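Thin, isoform D (Drosophila melanogaster, PDB 6XG7) probably acts as a RING-type ubiquitin-protein ligase, this chain being its carboxy-terminal NHL-repeat beta-propeller, a domain suited to binding protein partners. Local coordinates at residues A[53-56]-A[57-60]; A[118-121]-A[122-126]; A[240-243]-A[244-248]. All coordinates share one frame; numbering follows the deposited sequence.

Contact 1 of 3, residues A[53-56]-A[57-60]; sequences VGPD and NSIV
The hairpin that joins strands 51-54 and 58-63 in an NHL-repeat blade of the propeller turns through a G1 beta bulge, in which N57 and S58 both stand opposite G54. Ahead of the turn, V53 and I59 form an antiparallel non-hydrogen-bonded pair. G54 N donates to S58 O, 3.0 Å, with the donor 39° above the carbonyl plane. The same oxygen takes a CA-H...O contact from V53 CA at 3.2 Å. D56 and N57 both have positive phi, which folds the chain back until S58 N donates to P55 O at 3.2 Å. A water ties the bulge together, giving a hydrogen to G54 O at 2.8 Å and accepting one from N57 N at 3.0 Å.

S58 has its OG between the backbone N and the carbonyl carbon (chi1 61°), and this lays the hydroxyl against the G54 backbone, 3.0 Å from G54 CA. A side chain on G54 would run into that oxygen, so a residue without one fits the place opposite the bulge. V53 and N57 lie side by side, pointing the same way. V53 CG1, anti to its backbone N, rests 3.7 Å from N57 OD1, while N57 ND2 finds its strong partner in the hydroxyl of S290.

Strand 51-54 forms one margin of its sheet, with 58-63 next and 68-72 beyond, where V60 meets V69. On the face carrying V53 and I59 lie M289 and L295, the latter from strand 294-298 of an adjacent blade; on the face carrying V60, V98 and V100 of strand 98-100 pack from the blade on the other side.

Contact 2 of 3, residues A[118-121]-A[122-126]; sequences VLDP and QGRFL
L119 and F125 face each other as an antiparallel non-hydrogen-bonded pair, CA to CA 4.3 Å, where strands 115-119 and 125-129 meet in a hairpin closed by a type I turn from D120 to G123. These are the last two strands of a four-stranded propeller blade. L126 N donates to V118 O at 2.9 Å, in the carbonyl plane, and D120 N to R124 O at 2.7 Å. The turn itself is shut by G123 N on D120 O, 2.8 Å.

D120 ties the loop down with its side chain as well. Its CG occupies the crowded position between the backbone N and the carbonyl carbon (chi1 81°), which turns OD1 toward the backbone amides of the turn. There OD1 accepts from Q122 N at 2.8 Å, making an Asx turn, and from R124 N at 3.0 Å. The two donors come from opposite faces of the carboxylate plane, so one oxygen is gripped from both sides, which should limit how far the carboxylate can rotate. G123, with phi 88°, has backbone angles that suit a residue without a side chain.

R124 meets the acid with its aliphatic part: CB lies 3.4 Å from D120 OD2, whereas its extended chain carries the guanidinium off without a salt bridge. L126 flanks the same residue, its CD1 methyl resting 3.7 Å from D120 CB.

Contact 3 of 3, residues A[240-243]-A[244-248]; sequences AVDD and QGYIF
A240 and F248 pair across a tight beta hairpin, a local contact round the turn between strands 239-241 and 247-251 of another NHL blade. Two bonds join them: A240 N to F248 O at 3.0 Å, and F248 N to A240 O at 2.9 Å. Next along, V241 and I247 form a non-hydrogen-bonded pair, and D242 N reaches Y246 O in its carbonyl plane. A type I turn from D242 to G245 closes the loop, G245 N donating to D242 O.

D242 organises this turn. With chi1 at 81°, its carboxylate folds back toward the amides of the turn, where OD1 receives Q244 N at 2.9 Å and Y246 N at 3.0 Å from opposite faces of its plane; G245 N adds a weak third bond. The other oxygen, OD2, is held by the hydroxyl of Y25, and a water donates to Q244 OE1 and, weakly, to OD2. With an alanine in place of D242 the carboxylate is gone, and the amides of Q244 and Y246 and the Y25 hydroxyl are likely to be left without their partner, the turn freer to flex.

The Y246 ring lies beside the acid, the two planes 81° apart, with CD1 3.4 Å from D242 OD2. F248 turns its ring edge to the backbone, CD1 3.6 Å from A240 O. Both rings meet Y25 edge-to-face, which brings helix 21-26 against the blade. This is the common type I turn hairpin with a G1 bulge at G245, here reinforced by an Asx turn, in an NHL propeller blade.

All three contacts are hairpin turns in separate blades of one propeller. Contacts 1 and 3 each join the first two strands of their blades, with centres 14 and 13 Å from the centre of the chain; contact 2 joins the last two strands and lies farther out, at 19 Å. Centres lie 15 Å (1 to 2), 16 Å (1 to 3) and 27 Å (2 to 3) apart, and none touches another. Contacts 2 and 3 share an aspartate-held type I turn; contact 1 has no such aspartate. A sulfate lies about 6 Å from the V53 side chain, a sulfate about 5 Å from that of V241 and a tetraethylene glycol about 3 Å from that of D243, all probably from the crystallisation liquor.

Contact 1 of 3, residues A[53-56]-A[57-60]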
loop_
_atom_site.group_PDB
_atom_site.type_symbol
_atom_site.label_atom_id
_atom_site.label_comp_id
_atom_site.label_asym_id
_atom_site.label_seq_id
_atom_site.Cartn_x
_atom_site.Cartn_y
_atom_site.Cartn_z
ATOM N N VAL A 53 -0.546 1.704 -8.725
ATOM C CA VAL A 53 -0.534 1.754 -10.182
ATOM C C VAL A 53 -1.863 2.328 -10.655
ATOM O O VAL A 53 -2.933 1.909 -10.195
ATOM C CB VAL A 53 -0.235 0.380 -10.808
ATOM C CG1 VAL A 53 -0.379 0.423 -12.325
ATOM C CG2 VAL A 53 1.177 -0.017 -10.466
ATOM N N GLY A 54 -1.788 3.307 -11.542
ATOM C CA GLY A 54 -2.962 3.932 -12.099
ATOM C C GLY A 54 -3.153 3.534 -13.545
ATOM O O GLY A 54 -2.474 2.639 -14.057
ATOM N N PRO A 55 -4.090 4.192 -14.235
ATOM C CA PRO A 55 -4.340 3.875 -15.646
ATOM C C PRO A 55 -3.056 3.909 -16.457
ATOM O O PRO A 55 -2.158 4.719 -16.210
ATOM C CB PRO A 55 -5.286 4.997 -16.102
ATOM C CG PRO A 55 -5.894 5.525 -14.884
ATOM C CD PRO A 55 -4.938 5.292 -13.753
ATOM N N ASP A 56 -2.980 3.035 -17.454
ATOM C CA ASP A 56 -1.851 3.043 -18.376
ATOM C C ASP A 56 -0.532 2.727 -17.662
ATOM O O ASP A 56 0.537 3.178 -18.071
ATOM C CB ASP A 56 -1.801 4.383 -19.110
ATOM C CG ASP A 56 -1.078 4.302 -20.412
ATOM O OD1 ASP A 56 -0.882 3.181 -20.932
ATOM O OD2 ASP A 56 -0.710 5.383 -20.912
ATOM N N ASN A 57 -0.603 1.938 -16.585
ATOM C CA ASN A 57 0.564 1.550 -15.783
ATOM C C ASN A 57 1.317 2.761 -15.251
ATOM O O ASN A 57 2.546 2.758 -15.142
ATOM C CB ASN A 57 1.484 0.579 -16.527
ATOM C CG ASN A 57 0.934 -0.835 -16.542
ATOM O OD1 ASN A 57 0.279 -1.268 -15.598
ATOM N ND2 ASN A 57 1.199 -1.555 -17.608
ATOM N N SER A 58 0.569 3.787 -14.870
ATOM C CA SER A 58 1.195 4.924 -14.226
ATOM C C SER A 58 1.639 4.538 -12.822
ATOM O O SER A 58 1.073 3.640 -12.191
ATOM C CB SER A 58 0.216 6.085 -14.163
ATOM O OG SER A 58 -0.912 5.697 -13.415
ATOM N N ILE A 59 2.676 5.222 -12.351
ATOM C CA ILE A 59 3.288 4.983 -11.050
ATOM C C ILE A 59 2.904 6.152 -10.159
ATOM O O ILE A 59 3.257 7.305 -10.441
ATOM C CB ILE A 59 4.818 4.886 -11.168
ATOM C CG1 ILE A 59 5.200 3.728 -12.082
ATOM C CG2 ILE A 59 5.458 4.764 -9.785
ATOM C CD1 ILE A 59 6.688 3.682 -12.448
ATOM N N VAL A 60 2.183 5.859 -9.081
ATOM C CA VAL A 60 1.589 6.865 -8.222
ATOM C C VAL A 60 2.236 6.745 -6.845
ATOM O O VAL A 60 2.171 5.679 -6.220
ATOM C CB VAL A 60 0.066 6.663 -8.146
ATOM C CG1 VAL A 60 -0.568 7.692 -7.233
ATOM C CG2 VAL A 60 -0.540 6.692 -9.559
HETATM O O HOH W 1 -2.825 0.238 -15.496
#

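Contact 2 of 3, residues A[118-121]-A[122-126]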
loop_
_atom_site.group_PDB
_atom_site.type_symbol
_atom_site.label_atom_id
_atom_site.label_comp_id
_atom_site.label_asym_id
_atom_site.label_seq_id
_atom_site.Cartn_x
_atom_site.Cartn_y
_atom_site.Cartn_z
ATOM N N VAL A 118 -10.652 11.939 -1.563
ATOM C CA VAL A 118 -10.891 11.442 -2.905
ATOM C C VAL A 118 -10.708 12.598 -3.875
ATOM O O VAL A 118 -11.322 13.659 -3.714
ATOM C CB VAL A 118 -12.297 10.836 -3.041
ATOM C CG1 VAL A 118 -12.498 10.296 -4.433
ATOM C CG2 VAL A 118 -12.550 9.771 -1.992
ATOM N N LEU A 119 -9.870 12.392 -4.884
ATOM C CA LEU A 119 -9.604 13.387 -5.910
ATOM C C LEU A 119 -9.925 12.786 -7.270
ATOM O O LEU A 119 -9.827 11.577 -7.463
ATOM C CB LEU A 119 -8.151 13.857 -5.830
ATOM C CG LEU A 119 -7.742 14.414 -4.450
ATOM C CD1 LEU A 119 -6.953 13.363 -3.684
ATOM C CD2 LEU A 119 -6.951 15.707 -4.576
ATOM N N ASP A 120 -10.344 13.632 -8.200
ATOM C CA ASP A 120 -10.735 13.116 -9.505
ATOM C C ASP A 120 -9.489 12.705 -10.285
ATOM O O ASP A 120 -8.366 12.855 -9.779
ATOM C CB ASP A 120 -11.679 14.088 -10.231
ATOM C CG ASP A 120 -10.976 15.238 -10.923
ATOM O OD1 ASP A 120 -9.734 15.310 -10.951
ATOM O OD2 ASP A 120 -11.719 16.093 -11.462
ATOM N N PRO A 121 -9.644 12.117 -11.476
ATOM C CA PRO A 121 -8.475 11.591 -12.198
ATOM C C PRO A 121 -7.475 12.649 -12.601
ATOM O O PRO A 121 -6.367 12.292 -13.015
ATOM C CB PRO A 121 -9.095 10.915 -13.434
ATOM C CG PRO A 121 -10.486 10.597 -13.026
ATOM C CD PRO A 121 -10.905 11.733 -12.133
ATOM N N GLN A 122 -7.843 13.929 -12.529
ATOM C CA GLN A 122 -6.940 15.038 -12.796
ATOM C C GLN A 122 -6.304 15.579 -11.523
ATOM O O GLN A 122 -5.550 16.552 -11.587
ATOM C CB GLN A 122 -7.694 16.175 -13.508
ATOM C CG GLN A 122 -8.687 15.707 -14.584
ATOM C CD GLN A 122 -8.067 14.750 -15.602
ATOM O OE1 GLN A 122 -6.860 14.790 -15.858
ATOM N NE2 GLN A 122 -8.893 13.864 -16.174
ATOM N N GLY A 123 -6.603 14.993 -10.368
ATOM C CA GLY A 123 -6.075 15.501 -9.124
ATOM C C GLY A 123 -6.899 16.578 -8.461
ATOM O O GLY A 123 -6.401 17.228 -7.541
ATOM N N ARG A 124 -8.139 16.786 -8.895
ATOM C CA ARG A 124 -9.013 17.816 -8.346
ATOM C C ARG A 124 -9.784 17.250 -7.160
ATOM O O ARG A 124 -10.418 16.202 -7.273
ATOM C CB ARG A 124 -9.987 18.252 -9.442
ATOM C CG ARG A 124 -10.771 19.520 -9.187
ATOM C CD ARG A 124 -11.803 19.698 -10.307
ATOM N NE ARG A 124 -12.448 21.005 -10.270
ATOM C CZ ARG A 124 -11.923 22.112 -10.789
ATOM N NH1 ARG A 124 -10.741 22.077 -11.399
ATOM N NH2 ARG A 124 -12.590 23.250 -10.718
ATOM N N PHE A 125 -9.748 17.954 -6.034
ATOM C CA PHE A 125 -10.410 17.465 -4.837
ATOM C C PHE A 125 -11.899 17.272 -5.078
ATOM O O PHE A 125 -12.575 18.140 -5.648
ATOM C CB PHE A 125 -10.185 18.451 -3.690
ATOM C CG PHE A 125 -11.021 18.168 -2.463
ATOM C CD1 PHE A 125 -12.291 18.722 -2.315
ATOM C CD2 PHE A 125 -10.527 17.356 -1.457
ATOM C CE1 PHE A 125 -13.057 18.459 -1.177
ATOM C CE2 PHE A 125 -11.281 17.089 -0.319
ATOM C CZ PHE A 125 -12.542 17.639 -0.180
ATOM N N LEU A 126 -12.408 16.124 -4.646
ATOM C CA LEU A 126 -13.831 15.829 -4.689
ATOM C C LEU A 126 -14.447 15.769 -3.302
ATOM O O LEU A 126 -15.517 16.341 -3.081
ATOM C CB LEU A 126 -14.084 14.501 -5.413
ATOM C CG LEU A 126 -13.712 14.479 -6.890
ATOM C CD1 LEU A 126 -13.907 13.059 -7.407
ATOM C CD2 LEU A 126 -14.519 15.494 -7.685
#

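Contact 3 of 3, residues A[240-243]-A[244-248]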
loop_
_atom_site.group_PDB
_atom_site.type_symbol
_atom_site.label_atom_id
_atom_site.label_comp_id
_atom_site.label_asym_id
_atom_site.label_seq_id
_atom_site.Cartn_x
_atom_site.Cartn_y
_atom_site.Cartn_z
ATOM N N ALA A 240 0.441 -6.167 -1.987
ATOM C CA ALA A 240 -0.275 -6.001 -3.240
ATOM C C ALA A 240 -0.716 -7.371 -3.720
ATOM O O ALA A 240 -0.195 -8.402 -3.284
ATOM C CB ALA A 240 0.599 -5.342 -4.313
ATOM N N VAL A 241 -1.684 -7.378 -4.622
ATOM C CA VAL A 241 -2.199 -8.609 -5.206
ATOM C C VAL A 241 -2.379 -8.381 -6.700
ATOM O O VAL A 241 -2.812 -7.303 -7.117
ATOM C CB VAL A 241 -3.516 -9.024 -4.502
ATOM C CG1 VAL A 241 -4.647 -8.029 -4.775
ATOM C CG2 VAL A 241 -3.915 -10.435 -4.878
ATOM N N ASP A 242 -2.037 -9.389 -7.518
ATOM C CA ASP A 242 -2.251 -9.292 -8.956
ATOM C C ASP A 242 -3.619 -9.872 -9.322
ATOM O O ASP A 242 -4.402 -10.279 -8.466
ATOM C CB ASP A 242 -1.086 -9.874 -9.757
ATOM C CG ASP A 242 -1.118 -11.376 -9.896
ATOM O OD1 ASP A 242 -2.041 -12.065 -9.407
ATOM O OD2 ASP A 242 -0.168 -11.888 -10.530
ATOM N N ASP A 243 -3.931 -9.873 -10.612
ATOM C CA ASP A 243 -5.276 -10.238 -11.042
ATOM C C ASP A 243 -5.611 -11.701 -10.813
ATOM O O ASP A 243 -6.791 -12.045 -10.774
ATOM C CB ASP A 243 -5.467 -9.889 -12.513
ATOM C CG ASP A 243 -5.681 -8.406 -12.724
ATOM O OD1 ASP A 243 -6.271 -7.750 -11.836
ATOM O OD2 ASP A 243 -5.251 -7.891 -13.768
ATOM N N GLN A 244 -4.619 -12.564 -10.653
ATOM C CA GLN A 244 -4.863 -13.970 -10.372
ATOM C C GLN A 244 -4.741 -14.314 -8.901
ATOM O O GLN A 244 -4.969 -15.466 -8.526
ATOM C CB GLN A 244 -3.910 -14.844 -11.176
ATOM C CG GLN A 244 -4.167 -14.736 -12.666
ATOM C CD GLN A 244 -3.197 -15.549 -13.464
ATOM O OE1 GLN A 244 -2.114 -15.078 -13.805
ATOM N NE2 GLN A 244 -3.560 -16.787 -13.752
ATOM N N GLY A 245 -4.368 -13.361 -8.067
ATOM C CA GLY A 245 -4.287 -13.608 -6.651
ATOM C C GLY A 245 -2.900 -13.806 -6.090
ATOM O O GLY A 245 -2.781 -14.059 -4.890
ATOM N N TYR A 246 -1.848 -13.691 -6.899
ATOM C CA TYR A 246 -0.497 -13.713 -6.345
ATOM C C TYR A 246 -0.352 -12.529 -5.394
ATOM O O TYR A 246 -0.867 -11.439 -5.655
ATOM C CB TYR A 246 0.566 -13.638 -7.447
ATOM C CG TYR A 246 0.715 -14.896 -8.278
ATOM C CD1 TYR A 246 -0.061 -15.099 -9.406
ATOM C CD2 TYR A 246 1.635 -15.875 -7.944
ATOM C CE1 TYR A 246 0.070 -16.247 -10.177
ATOM C CE2 TYR A 246 1.759 -17.023 -8.698
ATOM C CZ TYR A 246 0.976 -17.202 -9.817
ATOM O OH TYR A 246 1.108 -18.343 -10.579
ATOM N N ILE A 247 0.351 -12.755 -4.287
ATOM C CA ILE A 247 0.480 -11.785 -3.204
ATOM C C ILE A 247 1.937 -11.360 -3.079
ATOM O O ILE A 247 2.840 -12.206 -3.082
ATOM C CB ILE A 247 -0.026 -12.357 -1.868
ATOM C CG1 ILE A 247 -1.502 -12.751 -1.978
ATOM C CG2 ILE A 247 0.151 -11.356 -0.741
ATOM C CD1 ILE A 247 -2.028 -13.552 -0.786
ATOM N N PHE A 248 2.152 -10.052 -2.963
ATOM C CA PHE A 248 3.468 -9.439 -2.894
ATOM C C PHE A 248 3.569 -8.721 -1.565
ATOM O O PHE A 248 2.684 -7.938 -1.218
ATOM C CB PHE A 248 3.651 -8.441 -4.032
ATOM C CG PHE A 248 3.417 -9.043 -5.381
ATOM C CD1 PHE A 248 2.130 -9.221 -5.848
ATOM C CD2 PHE A 248 4.465 -9.521 -6.141
ATOM C CE1 PHE A 248 1.898 -9.806 -7.058
ATOM C CE2 PHE A 248 4.238 -10.112 -7.358
ATOM C CZ PHE A 248 2.946 -10.264 -7.809
HETATM O O HOH W 2 -1.514 -12.507 -12.897
#